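Local atomic coordinates of BH2602 protein (Bacillus halodurans, PDB entry 3NWZ), a protein that probably hydrolyses acyl-CoA thioesters and binds coenzyme A. Residues R59-I70 against M122-S131; L89-V98 against R139-Y147. All blocks are in the same frame, centred on the assembly; numbering follows the deposited sequence.

Interaction 1: R59-I70 against M122-S131; sequences REDGRFEVRLPI and MGTYLRAVAS
E65 lays its aliphatic stem obliquely across that of R127, with E65 CG 3.9 Å from R127 CG. The two belong to neighbouring antiparallel strands, 64-69 and 125-131, of the curved sheet of the hot-dog fold. Placing CG opposite the backbone nitrogen (chi1 -168°) and extending the chain carries the E65 carboxylate between two arginines. Its OE2 accepts R67 NH2 at 2.6 Å through the anti lone pair, nearly in the guanidinium plane. Toward R127 the fit is poorer: OE1 to NE is a long salt bridge of 3.7 Å, the flat groups being turned 50° apart. A glutamine at E65 would probably leave both arginines without the carboxylate that links them, and their guanidinium groups freer to turn.

Further along the same face, V129 offers an apolar surface to the R59 guanidinium and to the aliphatic part of R63. Its CG1 sits over one face of the R59 guanidinium, 4.1 Å from R59 CZ, and also touches R63 CD, while D61 forms salt bridges with both arginines.

The opposite face is apolar. F64, V66 and L68 pair with A130, A128 and L126 through six backbone hydrogen bonds and turn toward helix 83-100; the small A128 suits a surface on which L89 of that helix settles. Beyond the strand end, I70 CD1 packs on L126 CD2. I70 N there makes the last bond, to T124 O at 2.8 Å, almost straight at the hydrogen yet with the donor 53° out of the carbonyl plane.

Interaction 2: L89-V98 against R139-Y147; sequences LLDTAMGQMV and RIVVEGKVY
V98 and I140 meet tip to tip, V98 CG1 lying 3.4 Å from I140 CD1, at one end of a packed row between the hot-dog fold's central helix and its sheet. Helix 89-98 crosses strand 139-147 at 136°, with 8.5 Å between axes. One side of the helix presents L90, M94 and V98, four residues apart, to every second residue of the strand: V146, G144, V142 and I140.

M94, deposited as selenomethionine, stands in the middle. With CG opposite the carbonyl carbon (chi1 -50°) its chain leads down to the strand and crosses the side chain of V142, M94 CB being 3.6 Å from V142 CG1. The bend at chi3 then lays CE over the backbone of E143 and G144, a place for which a long, unbranched, flexible side chain is well suited. M97 touches the other branch of V142, CG to V142 CG2 at 4.3 Å.

L90 works differently. It crosses V146 obliquely, L90 CG lying 3.6 Å from V146 CG2, and its CD2 comes down onto the bare backbone of G144, 3.6 Å from G144 CA. G144 has no side chain, which lets the L90 methyl approach its backbone; a CB there would point toward the helix, consistent with glycine at this place. L89 adds a looser contact with V146.

On the other face of the strand lie E143, K145 and R139. K145 reaches across to another chain, where its NZ forms a salt bridge with E143 of the second subunit, and R139 belongs to the observed CoA site.

Strand 139-147 runs between strands 125-135 and 153-163, and the helix packs on the sheet beyond it too: L89 also reaches V66 of strand 64-69 and A128, while L90 and V98 touch I115 and A108 of strand 108-117.

From the N terminus the chain passes 59-70, the helix segment 89-98, 122-131 and finally 139-147, so the two contacts cross instead of one enclosing the other. Interaction 1 closes a loop of 51 residues by bringing strand 64-69 beside strand 125-135, and the helix is made within that loop. Interaction 2 closes a loop of 40 residues that contains 122-131, returning the chain to the helix. The two meet directly: V129 N and S131 N probably donate to K145 O and E143 O, joining the adjacent strands, while the F64 ring packs on Q96. Together they tie three neighbouring strands of the sheet to its helix.

Interaction 1: R59-I70 against M122-S131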
ATOM      1  N   ARG A  59       7.951  22.085   9.971  1.00 50.34           N
ATOM      2  CA  ARG A  59       8.028  23.223   9.077  1.00 47.51           C
ATOM      3  C   ARG A  59       7.082  24.340   9.537  1.00 48.99           C
ATOM      4  O   ARG A  59       6.287  24.150  10.457  1.00 32.26           O
ATOM      5  CB  ARG A  59       7.676  22.803   7.656  1.00 55.27           C
ATOM      6  CG  ARG A  59       8.612  21.763   7.065  1.00 65.89           C
ATOM      7  CD  ARG A  59       8.635  21.839   5.540  1.00 75.61           C
ATOM      8  NE  ARG A  59       7.303  21.729   4.956  1.00 74.29           N
ATOM      9  CZ  ARG A  59       7.067  21.668   3.651  1.00 87.63           C
ATOM     10  NH1 ARG A  59       8.080  21.714   2.795  1.00 88.83           N
ATOM     11  NH2 ARG A  59       5.824  21.548   3.204  1.00 96.76           N
ATOM     12  N   GLU A  60       7.197  25.511   8.914  1.00 67.30           N
ATOM     13  CA  GLU A  60       6.332  26.636   9.236  1.00 67.73           C
ATOM     14  C   GLU A  60       4.916  26.099   9.145  1.00 59.99           C
ATOM     15  O   GLU A  60       4.103  26.300  10.046  1.00 63.11           O
ATOM     16  CB  GLU A  60       6.533  27.764   8.219  1.00 88.56           C
ATOM     17  CG  GLU A  60       5.497  28.880   8.286  1.00104.91           C
ATOM     18  CD  GLU A  60       5.518  29.628   9.603  1.00114.89           C
ATOM     19  OE1 GLU A  60       6.561  30.232   9.927  1.00120.60           O
ATOM     20  OE2 GLU A  60       4.490  29.613  10.313  1.00116.93           O
ATOM     21  N   ASP A  61       4.624  25.410   8.046  1.00 55.08           N
ATOM     22  CA  ASP A  61       3.308  24.814   7.862  1.00 60.17           C
ATOM     23  C   ASP A  61       3.180  23.701   8.899  1.00 65.00           C
ATOM     24  O   ASP A  61       3.996  23.611   9.809  1.00 65.79           O
ATOM     25  CB  ASP A  61       3.166  24.251   6.439  1.00 67.51           C
ATOM     26  CG  ASP A  61       4.354  23.374   6.009  1.00 72.28           C
ATOM     27  OD1 ASP A  61       4.816  22.533   6.815  1.00 75.79           O
ATOM     28  OD2 ASP A  61       4.812  23.511   4.848  1.00 64.27           O
ATOM     29  N   GLY A  62       2.174  22.847   8.777  1.00 66.37           N
ATOM     30  CA  GLY A  62       2.037  21.771   9.745  1.00 62.99           C
ATOM     31  C   GLY A  62       2.953  20.574   9.512  1.00 58.09           C
ATOM     32  O   GLY A  62       3.389  19.941  10.459  1.00 50.05           O
ATOM     33  N   ARG A  63       3.256  20.275   8.251  1.00 59.57           N
ATOM     34  CA  ARG A  63       4.096  19.137   7.867  1.00 48.92           C
ATOM     35  C   ARG A  63       5.387  18.869   8.667  1.00 46.10           C
ATOM     36  O   ARG A  63       5.888  19.727   9.396  1.00 43.66           O
ATOM     37  CB  ARG A  63       4.457  19.254   6.390  1.00 46.64           C
ATOM     38  CG  ARG A  63       3.270  19.348   5.455  1.00 53.27           C
ATOM     39  CD  ARG A  63       3.764  19.454   4.023  1.00 67.71           C
ATOM     40  NE  ARG A  63       2.674  19.626   3.074  1.00 78.42           N
ATOM     41  CZ  ARG A  63       1.880  20.688   3.032  1.00 84.32           C
ATOM     42  NH1 ARG A  63       2.050  21.685   3.886  1.00 81.03           N
ATOM     43  NH2 ARG A  63       0.914  20.753   2.129  1.00 91.21           N
ATOM     44  N   PHE A  64       5.927  17.662   8.509  1.00 42.10           N
ATOM     45  CA  PHE A  64       7.144  17.283   9.212  1.00 41.95           C
ATOM     46  C   PHE A  64       8.300  16.866   8.273  1.00 41.07           C
ATOM     47  O   PHE A  64       8.118  16.163   7.270  1.00 36.71           O
ATOM     48  CB  PHE A  64       6.816  16.184  10.219  1.00 43.33           C
ATOM     49  CG  PHE A  64       7.681  16.217  11.436  1.00 38.04           C
ATOM     50  CD1 PHE A  64       8.877  15.500  11.479  1.00 50.25           C
ATOM     51  CD2 PHE A  64       7.327  16.994  12.522  1.00 41.15           C
ATOM     52  CE1 PHE A  64       9.705  15.563  12.592  1.00 54.79           C
ATOM     53  CE2 PHE A  64       8.154  17.061  13.639  1.00 38.08           C
ATOM     54  CZ  PHE A  64       9.341  16.345  13.670  1.00 41.04           C
ATOM     55  N   GLU A  65       9.509  17.271   8.632  1.00 33.76           N
ATOM     56  CA  GLU A  65      10.647  17.014   7.779  1.00 27.59           C
ATOM     57  C   GLU A  65      11.816  16.239   8.399  1.00 32.34           C
ATOM     58  O   GLU A  65      12.250  16.498   9.529  1.00 51.30           O
ATOM     59  CB  GLU A  65      11.113  18.372   7.251  1.00 25.52           C
ATOM     60  CG  GLU A  65      12.117  18.379   6.127  1.00 39.62           C
ATOM     61  CD  GLU A  65      12.270  19.784   5.550  1.00 58.93           C
ATOM     62  OE1 GLU A  65      11.299  20.286   4.938  1.00 57.44           O
ATOM     63  OE2 GLU A  65      13.350  20.395   5.718  1.00 73.95           O
ATOM     64  N   VAL A  66      12.312  15.276   7.627  1.00 29.69           N
ATOM     65  CA  VAL A  66      13.446  14.457   8.029  1.00 31.17           C
ATOM     66  C   VAL A  66      14.390  14.340   6.847  1.00 34.66           C
ATOM     67  O   VAL A  66      14.011  13.805   5.802  1.00 41.09           O
ATOM     68  CB  VAL A  66      13.059  13.000   8.397  1.00 28.91           C
ATOM     69  CG1 VAL A  66      14.298  12.273   8.863  1.00 33.99           C
ATOM     70  CG2 VAL A  66      12.004  12.953   9.461  1.00 36.05           C
ATOM     71  N   ARG A  67      15.607  14.852   6.996  1.00 36.97           N
ATOM     72  CA  ARG A  67      16.580  14.710   5.924  1.00 41.41           C
ATOM     73  C   ARG A  67      17.661  13.714   6.346  1.00 37.73           C
ATOM     74  O   ARG A  67      17.958  13.541   7.531  1.00 29.31           O
ATOM     75  CB  ARG A  67      17.175  16.067   5.505  1.00 50.72           C
ATOM     76  CG  ARG A  67      18.067  16.771   6.492  1.00 75.78           C
ATOM     77  CD  ARG A  67      18.269  18.213   6.046  1.00 86.77           C
ATOM     78  NE  ARG A  67      17.028  18.978   6.166  1.00 94.76           N
ATOM     79  CZ  ARG A  67      16.525  19.422   7.317  1.00 90.82           C
ATOM     80  NH1 ARG A  67      17.157  19.190   8.464  1.00 95.32           N
ATOM     81  NH2 ARG A  67      15.384  20.095   7.325  1.00 76.14           N
ATOM     82  N   LEU A  68      18.225  13.040   5.361  1.00 38.28           N
ATOM     83  CA  LEU A  68      19.236  12.032   5.601  1.00 36.66           C
ATOM     84  C   LEU A  68      20.361  12.168   4.607  1.00 38.31           C
ATOM     85  O   LEU A  68      20.136  12.144   3.406  1.00 32.53           O
ATOM     86  CB  LEU A  68      18.592  10.656   5.475  1.00 38.11           C
ATOM     87  CG  LEU A  68      19.404   9.369   5.499  1.00 49.38           C
ATOM     88  CD1 LEU A  68      18.550   8.269   6.117  1.00 61.07           C
ATOM     89  CD2 LEU A  68      19.821   8.994   4.093  1.00 45.02           C
ATOM     90  N   PRO A  69      21.589  12.336   5.103  1.00 42.83           N
ATOM     91  CA  PRO A  69      22.764  12.473   4.247  1.00 45.73           C
ATOM     92  C   PRO A  69      22.923  11.214   3.408  1.00 43.04           C
ATOM     93  O   PRO A  69      22.713  10.100   3.916  1.00 40.12           O
ATOM     94  CB  PRO A  69      23.912  12.615   5.252  1.00 44.45           C
ATOM     95  CG  PRO A  69      23.279  13.224   6.445  1.00 47.61           C
ATOM     96  CD  PRO A  69      21.949  12.508   6.523  1.00 54.90           C
ATOM     97  N   ILE A  70      23.280  11.374   2.134  1.00 35.10           N
ATOM     98  CA  ILE A  70      23.508  10.210   1.287  1.00 42.48           C
ATOM     99  C   ILE A  70      25.009   9.891   1.245  1.00 42.13           C
ATOM    100  O   ILE A  70      25.840  10.737   0.900  1.00 45.32           O
ATOM    101  CB  ILE A  70      23.015  10.407  -0.166  1.00 48.52           C
ATOM    102  CG1 ILE A  70      21.511  10.714  -0.172  1.00 45.77           C
ATOM    103  CG2 ILE A  70      23.324   9.101  -1.001  1.00 12.95           C
ATOM    104  CD1 ILE A  70      20.932  10.911  -1.550  1.00 51.38           C
HETATM  105  N   MSE A 122      19.145   9.784  -5.118  0.50 21.90           N
HETATM  106  CA  MSE A 122      20.545  10.118  -5.374  0.50 27.06           C
HETATM  107  C   MSE A 122      20.826  11.596  -5.122  0.50 32.50           C
HETATM  108  O   MSE A 122      19.924  12.432  -5.131  0.50 27.67           O
HETATM  109  CB  MSE A 122      20.930   9.756  -6.807  0.50 31.14           C
HETATM  110  CG  MSE A 122      20.555   8.332  -7.203  0.50 39.51           C
HETATM  111 SE   MSE A 122      21.238   7.787  -8.921  0.50 89.23          SE
HETATM  112  CE  MSE A 122      21.337   5.890  -8.584  0.50  9.39           C
ATOM    113  N   GLY A 123      22.096  11.910  -4.904  1.00 39.64           N
ATOM    114  CA  GLY A 123      22.475  13.275  -4.620  1.00 43.01           C
ATOM    115  C   GLY A 123      23.205  13.259  -3.296  1.00 42.45           C
ATOM    116  O   GLY A 123      23.792  12.236  -2.938  1.00 49.41           O
ATOM    117  N   THR A 124      23.154  14.359  -2.552  1.00 32.10           N
ATOM    118  CA  THR A 124      23.842  14.433  -1.276  1.00 43.21           C
ATOM    119  C   THR A 124      22.989  14.142  -0.042  1.00 45.24           C
ATOM    120  O   THR A 124      23.526  13.910   1.034  1.00 52.59           O
ATOM    121  CB  THR A 124      24.489  15.803  -1.097  1.00 47.66           C
ATOM    122  OG1 THR A 124      23.479  16.824  -1.167  1.00 53.15           O
ATOM    123  CG2 THR A 124      25.535  16.022  -2.174  1.00 41.18           C
ATOM    124  N   TYR A 125      21.669  14.175  -0.184  1.00 45.60           N
ATOM    125  CA  TYR A 125      20.797  13.874   0.951  1.00 48.40           C
ATOM    126  C   TYR A 125      19.349  13.688   0.516  1.00 47.07           C
ATOM    127  O   TYR A 125      18.958  14.147  -0.548  1.00 45.86           O
ATOM    128  CB  TYR A 125      20.860  14.990   1.992  1.00 37.50           C
ATOM    129  CG  TYR A 125      20.212  16.265   1.533  1.00 37.02           C
ATOM    130  CD1 TYR A 125      20.964  17.277   0.947  1.00 49.18           C
ATOM    131  CD2 TYR A 125      18.835  16.428   1.617  1.00 36.10           C
ATOM    132  CE1 TYR A 125      20.358  18.427   0.449  1.00 53.65           C
ATOM    133  CE2 TYR A 125      18.215  17.572   1.121  1.00 47.29           C
ATOM    134  CZ  TYR A 125      18.985  18.566   0.538  1.00 55.16           C
ATOM    135  OH  TYR A 125      18.377  19.689   0.043  1.00 65.10           O
ATOM    136  N   LEU A 126      18.560  13.007   1.340  1.00 41.72           N
ATOM    137  CA  LEU A 126      17.149  12.799   1.032  1.00 39.55           C
ATOM    138  C   LEU A 126      16.301  13.664   1.954  1.00 41.55           C
ATOM    139  O   LEU A 126      16.731  14.028   3.053  1.00 42.64           O
ATOM    140  CB  LEU A 126      16.770  11.326   1.170  1.00 33.15           C
ATOM    141  CG  LEU A 126      17.467  10.467   0.112  1.00 37.55           C
ATOM    142  CD1 LEU A 126      16.702   9.167  -0.113  1.00 35.89           C
ATOM    143  CD2 LEU A 126      17.532  11.253  -1.201  1.00 48.35           C
ATOM    144  N   ARG A 127      15.105  14.021   1.509  1.00 35.52           N
ATOM    145  CA  ARG A 127      14.274  14.872   2.341  1.00 30.28           C
ATOM    146  C   ARG A 127      12.862  14.338   2.360  1.00 39.71           C
ATOM    147  O   ARG A 127      12.123  14.539   1.409  1.00 54.83           O
ATOM    148  CB  ARG A 127      14.288  16.319   1.798  1.00 19.84           C
ATOM    149  CG  ARG A 127      14.037  17.368   2.864  1.00 32.20           C
ATOM    150  CD  ARG A 127      13.866  18.759   2.247  1.00 47.39           C
ATOM    151  NE  ARG A 127      12.540  18.967   1.664  1.00 60.25           N
ATOM    152  CZ  ARG A 127      12.326  19.394   0.423  1.00 71.56           C
ATOM    153  NH1 ARG A 127      13.353  19.656  -0.374  1.00 84.98           N
ATOM    154  NH2 ARG A 127      11.087  19.560  -0.023  1.00 65.67           N
ATOM    155  N   ALA A 128      12.480  13.640   3.419  1.00 26.38           N
ATOM    156  CA  ALA A 128      11.125  13.123   3.474  1.00 23.62           C
ATOM    157  C   ALA A 128      10.192  14.147   4.146  1.00 22.67           C
ATOM    158  O   ALA A 128      10.529  14.739   5.173  1.00 41.78           O
ATOM    159  CB  ALA A 128      11.094  11.761   4.229  1.00 14.34           C
ATOM    160  N   VAL A 129       9.013  14.351   3.565  1.00 18.73           N
ATOM    161  CA  VAL A 129       8.041  15.303   4.137  1.00 13.81           C
ATOM    162  C   VAL A 129       6.694  14.651   4.357  1.00 35.32           C
ATOM    163  O   VAL A 129       6.088  14.146   3.413  1.00 42.30           O
ATOM    164  CB  VAL A 129       7.836  16.547   3.215  1.00 13.65           C
ATOM    165  CG1 VAL A 129       6.930  17.588   3.930  1.00 17.19           C
ATOM    166  CG2 VAL A 129       9.187  17.127   2.844  1.00 23.29           C
ATOM    167  N   ALA A 130       6.221  14.692   5.596  1.00 38.81           N
ATOM    168  CA  ALA A 130       4.957  14.066   5.957  1.00 33.19           C
ATOM    169  C   ALA A 130       3.887  15.054   6.433  1.00 38.12           C
ATOM    170  O   ALA A 130       4.209  16.089   7.020  1.00 40.28           O
ATOM    171  CB  ALA A 130       5.221  12.991   7.071  1.00 33.19           C
ATOM    172  N   SER A 131       2.620  14.706   6.188  1.00 39.29           N
ATOM    173  CA  SER A 131       1.465  15.512   6.619  1.00 38.83           C
ATOM    174  C   SER A 131       0.262  14.637   7.037  1.00 42.28           C
ATOM    175  O   SER A 131      -0.046  13.628   6.414  1.00 42.60           O
ATOM    176  CB  SER A 131       1.025  16.509   5.521  1.00 37.73           C
ATOM    177  OG  SER A 131       0.376  15.886   4.431  1.00 42.18           O
TER

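Interaction 2: L89-V98 against R139-Y147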
ATOM      1  N   LEU A  89      12.838   6.041   6.156  1.00 29.43           N
ATOM      2  CA  LEU A  89      12.869   7.506   6.314  1.00 30.03           C
ATOM      3  C   LEU A  89      11.453   8.047   6.323  1.00 35.44           C
ATOM      4  O   LEU A  89      11.069   8.770   7.235  1.00 35.89           O
ATOM      5  CB  LEU A  89      13.637   8.168   5.163  1.00 28.27           C
ATOM      6  CG  LEU A  89      13.864   9.679   5.226  1.00 30.99           C
ATOM      7  CD1 LEU A  89      14.730  10.027   6.435  1.00 24.60           C
ATOM      8  CD2 LEU A  89      14.552  10.120   3.936  1.00 33.14           C
ATOM      9  N   LEU A  90      10.677   7.684   5.305  1.00 31.83           N
ATOM     10  CA  LEU A  90       9.290   8.130   5.213  1.00 30.62           C
ATOM     11  C   LEU A  90       8.601   7.771   6.517  1.00 29.21           C
ATOM     12  O   LEU A  90       7.944   8.601   7.133  1.00 31.99           O
ATOM     13  CB  LEU A  90       8.580   7.437   4.040  1.00 41.15           C
ATOM     14  CG  LEU A  90       7.993   8.338   2.949  1.00 37.13           C
ATOM     15  CD1 LEU A  90       7.256   7.489   1.949  1.00 43.40           C
ATOM     16  CD2 LEU A  90       7.045   9.367   3.568  1.00 34.38           C
ATOM     17  N   ASP A  91       8.767   6.515   6.934  1.00 33.79           N
ATOM     18  CA  ASP A  91       8.185   6.013   8.178  1.00 37.89           C
ATOM     19  C   ASP A  91       8.612   6.904   9.354  1.00 43.71           C
ATOM     20  O   ASP A  91       7.801   7.284  10.199  1.00 39.94           O
ATOM     21  CB  ASP A  91       8.663   4.569   8.411  1.00 40.26           C
ATOM     22  CG  ASP A  91       8.189   3.994   9.745  1.00 58.96           C
ATOM     23  OD1 ASP A  91       6.961   3.852   9.941  1.00 63.39           O
ATOM     24  OD2 ASP A  91       9.051   3.679  10.593  1.00 64.76           O
ATOM     25  N   THR A  92       9.892   7.244   9.396  1.00 32.66           N
ATOM     26  CA  THR A  92      10.411   8.069  10.474  1.00 20.56           C
ATOM     27  C   THR A  92       9.738   9.437  10.467  1.00 28.87           C
ATOM     28  O   THR A  92       9.317   9.937  11.511  1.00 40.99           O
ATOM     29  CB  THR A  92      11.939   8.215  10.360  1.00 33.52           C
ATOM     30  OG1 THR A  92      12.533   6.914  10.338  1.00 50.41           O
ATOM     31  CG2 THR A  92      12.486   8.912  11.548  1.00 18.80           C
ATOM     32  N   ALA A  93       9.629  10.033   9.282  1.00 22.71           N
ATOM     33  CA  ALA A  93       8.980  11.332   9.143  1.00 27.51           C
ATOM     34  C   ALA A  93       7.520  11.221   9.620  1.00 31.93           C
ATOM     35  O   ALA A  93       7.088  11.951  10.526  1.00 36.49           O
ATOM     36  CB  ALA A  93       9.040  11.786   7.677  1.00 26.90           C
HETATM   37  N   MSE A  94       6.775  10.283   9.033  1.00 23.12           N
HETATM   38  CA  MSE A  94       5.379  10.103   9.385  1.00 27.33           C
HETATM   39  C   MSE A  94       5.167   9.809  10.859  1.00 32.78           C
HETATM   40  O   MSE A  94       4.110  10.149  11.439  1.00 18.94           O
HETATM   41  CB  MSE A  94       4.792   8.988   8.563  1.00 15.39           C
HETATM   42  CG  MSE A  94       5.068   9.137   7.104  1.00 35.20           C
HETATM   43 SE   MSE A  94       4.364   7.661   6.115  1.00 61.18          SE
HETATM   44  CE  MSE A  94       2.995   8.588   5.124  1.00126.67           C
ATOM     45  N   GLY A  95       6.165   9.177  11.468  1.00 33.11           N
ATOM     46  CA  GLY A  95       6.062   8.861  12.874  1.00 39.15           C
ATOM     47  C   GLY A  95       6.166  10.117  13.713  1.00 49.55           C
ATOM     48  O   GLY A  95       5.237  10.477  14.437  1.00 49.46           O
ATOM     49  N   GLN A  96       7.302  10.792  13.613  1.00 44.52           N
ATOM     50  CA  GLN A  96       7.500  11.997  14.384  1.00 37.25           C
ATOM     51  C   GLN A  96       6.330  12.953  14.182  1.00 41.25           C
ATOM     52  O   GLN A  96       5.908  13.615  15.132  1.00 49.68           O
ATOM     53  CB  GLN A  96       8.841  12.627  14.026  1.00 34.81           C
ATOM     54  CG  GLN A  96      10.021  11.719  14.410  1.00 41.72           C
ATOM     55  CD  GLN A  96      11.331  12.473  14.570  1.00 43.19           C
ATOM     56  OE1 GLN A  96      11.697  13.289  13.735  1.00 46.00           O
ATOM     57  NE2 GLN A  96      12.043  12.188  15.643  1.00 46.44           N
HETATM   58  N   MSE A  97       5.800  13.003  12.954  1.00 26.51           N
HETATM   59  CA  MSE A  97       4.623  13.818  12.630  1.00 29.80           C
HETATM   60  C   MSE A  97       3.495  13.397  13.586  1.00 22.30           C
HETATM   61  O   MSE A  97       3.044  14.177  14.425  1.00 38.68           O
HETATM   62  CB  MSE A  97       4.183  13.557  11.181  1.00 43.13           C
HETATM   63  CG  MSE A  97       2.900  14.296  10.714  1.00 30.24           C
HETATM   64 SE   MSE A  97       3.104  16.215  10.381  1.00 72.16          SE
HETATM   65  CE  MSE A  97       2.894  16.873  12.207  1.00 48.53           C
ATOM     66  N   VAL A  98       3.056  12.144  13.468  1.00 21.14           N
ATOM     67  CA  VAL A  98       2.001  11.621  14.341  1.00 34.99           C
ATOM     68  C   VAL A  98       2.244  11.942  15.820  1.00 43.61           C
ATOM     69  O   VAL A  98       1.379  12.485  16.516  1.00 32.80           O
ATOM     70  CB  VAL A  98       1.875  10.081  14.235  1.00 33.39           C
ATOM     71  CG1 VAL A  98       0.692   9.595  15.074  1.00 37.16           C
ATOM     72  CG2 VAL A  98       1.690   9.666  12.802  1.00 29.76           C
ATOM     73  N   ARG A 139      -6.899   5.578  15.008  1.00 59.85           N
ATOM     74  CA  ARG A 139      -5.725   5.451  14.169  1.00 48.79           C
ATOM     75  C   ARG A 139      -5.491   6.795  13.512  1.00 38.53           C
ATOM     76  O   ARG A 139      -6.430   7.594  13.362  1.00 35.26           O
ATOM     77  CB  ARG A 139      -5.972   4.396  13.091  1.00 40.58           C
ATOM     78  CG  ARG A 139      -6.689   4.919  11.848  1.00 44.07           C
ATOM     79  CD  ARG A 139      -6.775   3.820  10.801  1.00 64.05           C
ATOM     80  NE  ARG A 139      -6.965   4.306   9.435  1.00 66.95           N
ATOM     81  CZ  ARG A 139      -8.146   4.524   8.871  1.00 66.97           C
ATOM     82  NH1 ARG A 139      -9.263   4.309   9.548  1.00 65.04           N
ATOM     83  NH2 ARG A 139      -8.206   4.937   7.616  1.00 75.60           N
ATOM     84  N   ILE A 140      -4.243   7.040  13.116  1.00 35.96           N
ATOM     85  CA  ILE A 140      -3.896   8.293  12.462  1.00 29.51           C
ATOM     86  C   ILE A 140      -3.324   8.008  11.100  1.00 31.01           C
ATOM     87  O   ILE A 140      -2.307   7.346  10.976  1.00 36.55           O
ATOM     88  CB  ILE A 140      -2.866   9.120  13.273  1.00 26.03           C
ATOM     89  CG1 ILE A 140      -3.528   9.732  14.509  1.00 37.31           C
ATOM     90  CG2 ILE A 140      -2.304  10.238  12.412  1.00 14.62           C
ATOM     91  CD1 ILE A 140      -2.568  10.475  15.395  1.00 46.71           C
ATOM     92  N   VAL A 141      -4.010   8.514  10.078  1.00 26.83           N
ATOM     93  CA  VAL A 141      -3.604   8.346   8.700  1.00 33.64           C
ATOM     94  C   VAL A 141      -2.766   9.561   8.329  1.00 38.46           C
ATOM     95  O   VAL A 141      -3.186  10.703   8.536  1.00 40.41           O
ATOM     96  CB  VAL A 141      -4.840   8.252   7.813  1.00 36.76           C
ATOM     97  CG1 VAL A 141      -4.441   8.161   6.339  1.00 41.57           C
ATOM     98  CG2 VAL A 141      -5.668   7.034   8.241  1.00 30.42           C
ATOM     99  N   VAL A 142      -1.574   9.297   7.798  1.00 31.49           N
ATOM    100  CA  VAL A 142      -0.638  10.334   7.411  1.00 32.98           C
ATOM    101  C   VAL A 142      -0.145  10.027   6.003  1.00 46.53           C
ATOM    102  O   VAL A 142      -0.338   8.926   5.507  1.00 48.67           O
ATOM    103  CB  VAL A 142       0.566  10.389   8.395  1.00 33.91           C
ATOM    104  CG1 VAL A 142       1.163   8.997   8.568  1.00 40.05           C
ATOM    105  CG2 VAL A 142       1.641  11.349   7.875  1.00 30.72           C
ATOM    106  N   GLU A 143       0.484  11.010   5.361  1.00 45.76           N
ATOM    107  CA  GLU A 143       0.981  10.848   4.004  1.00 32.32           C
ATOM    108  C   GLU A 143       2.314  11.555   3.880  1.00 36.16           C
ATOM    109  O   GLU A 143       2.567  12.521   4.592  1.00 39.79           O
ATOM    110  CB  GLU A 143      -0.006  11.464   3.011  1.00 26.07           C
ATOM    111  CG  GLU A 143       0.094  13.000   2.914  1.00 37.14           C
ATOM    112  CD  GLU A 143      -0.952  13.599   1.999  1.00 52.77           C
ATOM    113  OE1 GLU A 143      -0.961  13.264   0.790  1.00 67.09           O
ATOM    114  OE2 GLU A 143      -1.769  14.404   2.495  1.00 60.61           O
ATOM    115  N   GLY A 144       3.163  11.095   2.969  1.00 29.78           N
ATOM    116  CA  GLY A 144       4.458  11.739   2.808  1.00 24.68           C
ATOM    117  C   GLY A 144       5.163  11.547   1.471  1.00 26.72           C
ATOM    118  O   GLY A 144       4.756  10.744   0.646  1.00 28.93           O
ATOM    119  N   LYS A 145       6.234  12.299   1.263  1.00 33.83           N
ATOM    120  CA  LYS A 145       7.021  12.228   0.046  1.00 33.95           C
ATOM    121  C   LYS A 145       8.494  12.348   0.382  1.00 39.36           C
ATOM    122  O   LYS A 145       8.878  12.960   1.389  1.00 32.35           O
ATOM    123  CB  LYS A 145       6.640  13.350  -0.920  1.00 37.98           C
ATOM    124  CG  LYS A 145       5.408  13.048  -1.742  1.00 42.34           C
ATOM    125  CD  LYS A 145       5.101  14.181  -2.713  1.00 45.19           C
ATOM    126  CE  LYS A 145       3.892  13.849  -3.572  1.00 52.37           C
ATOM    127  NZ  LYS A 145       2.680  13.626  -2.727  1.00 61.70           N
ATOM    128  N   VAL A 146       9.315  11.738  -0.462  1.00 22.50           N
ATOM    129  CA  VAL A 146      10.754  11.779  -0.296  1.00 22.91           C
ATOM    130  C   VAL A 146      11.312  12.512  -1.524  1.00 31.72           C
ATOM    131  O   VAL A 146      10.943  12.204  -2.653  1.00 39.58           O
ATOM    132  CB  VAL A 146      11.351  10.342  -0.204  1.00 30.05           C
ATOM    133  CG1 VAL A 146      12.842  10.413  -0.013  1.00 31.64           C
ATOM    134  CG2 VAL A 146      10.720   9.584   0.947  1.00 29.93           C
ATOM    135  N   TYR A 147      12.199  13.477  -1.284  1.00 33.22           N
ATOM    136  CA  TYR A 147      12.810  14.283  -2.350  1.00 31.24           C
ATOM    137  C   TYR A 147      14.338  14.246  -2.379  1.00 35.98           C
ATOM    138  O   TYR A 147      14.995  14.072  -1.346  1.00 38.60           O
ATOM    139  CB  TYR A 147      12.375  15.753  -2.201  1.00 39.95           C
ATOM    140  CG  TYR A 147      10.878  15.970  -2.203  1.00 34.72           C
ATOM    141  CD1 TYR A 147      10.221  16.438  -1.073  1.00 29.59           C
ATOM    142  CD2 TYR A 147      10.129  15.722  -3.340  1.00 33.58           C
ATOM    143  CE1 TYR A 147       8.845  16.654  -1.082  1.00 38.04           C
ATOM    144  CE2 TYR A 147       8.762  15.932  -3.358  1.00 37.85           C
ATOM    145  CZ  TYR A 147       8.124  16.398  -2.232  1.00 37.56           C
ATOM    146  OH  TYR A 147       6.762  16.611  -2.271  1.00 39.60           O
TER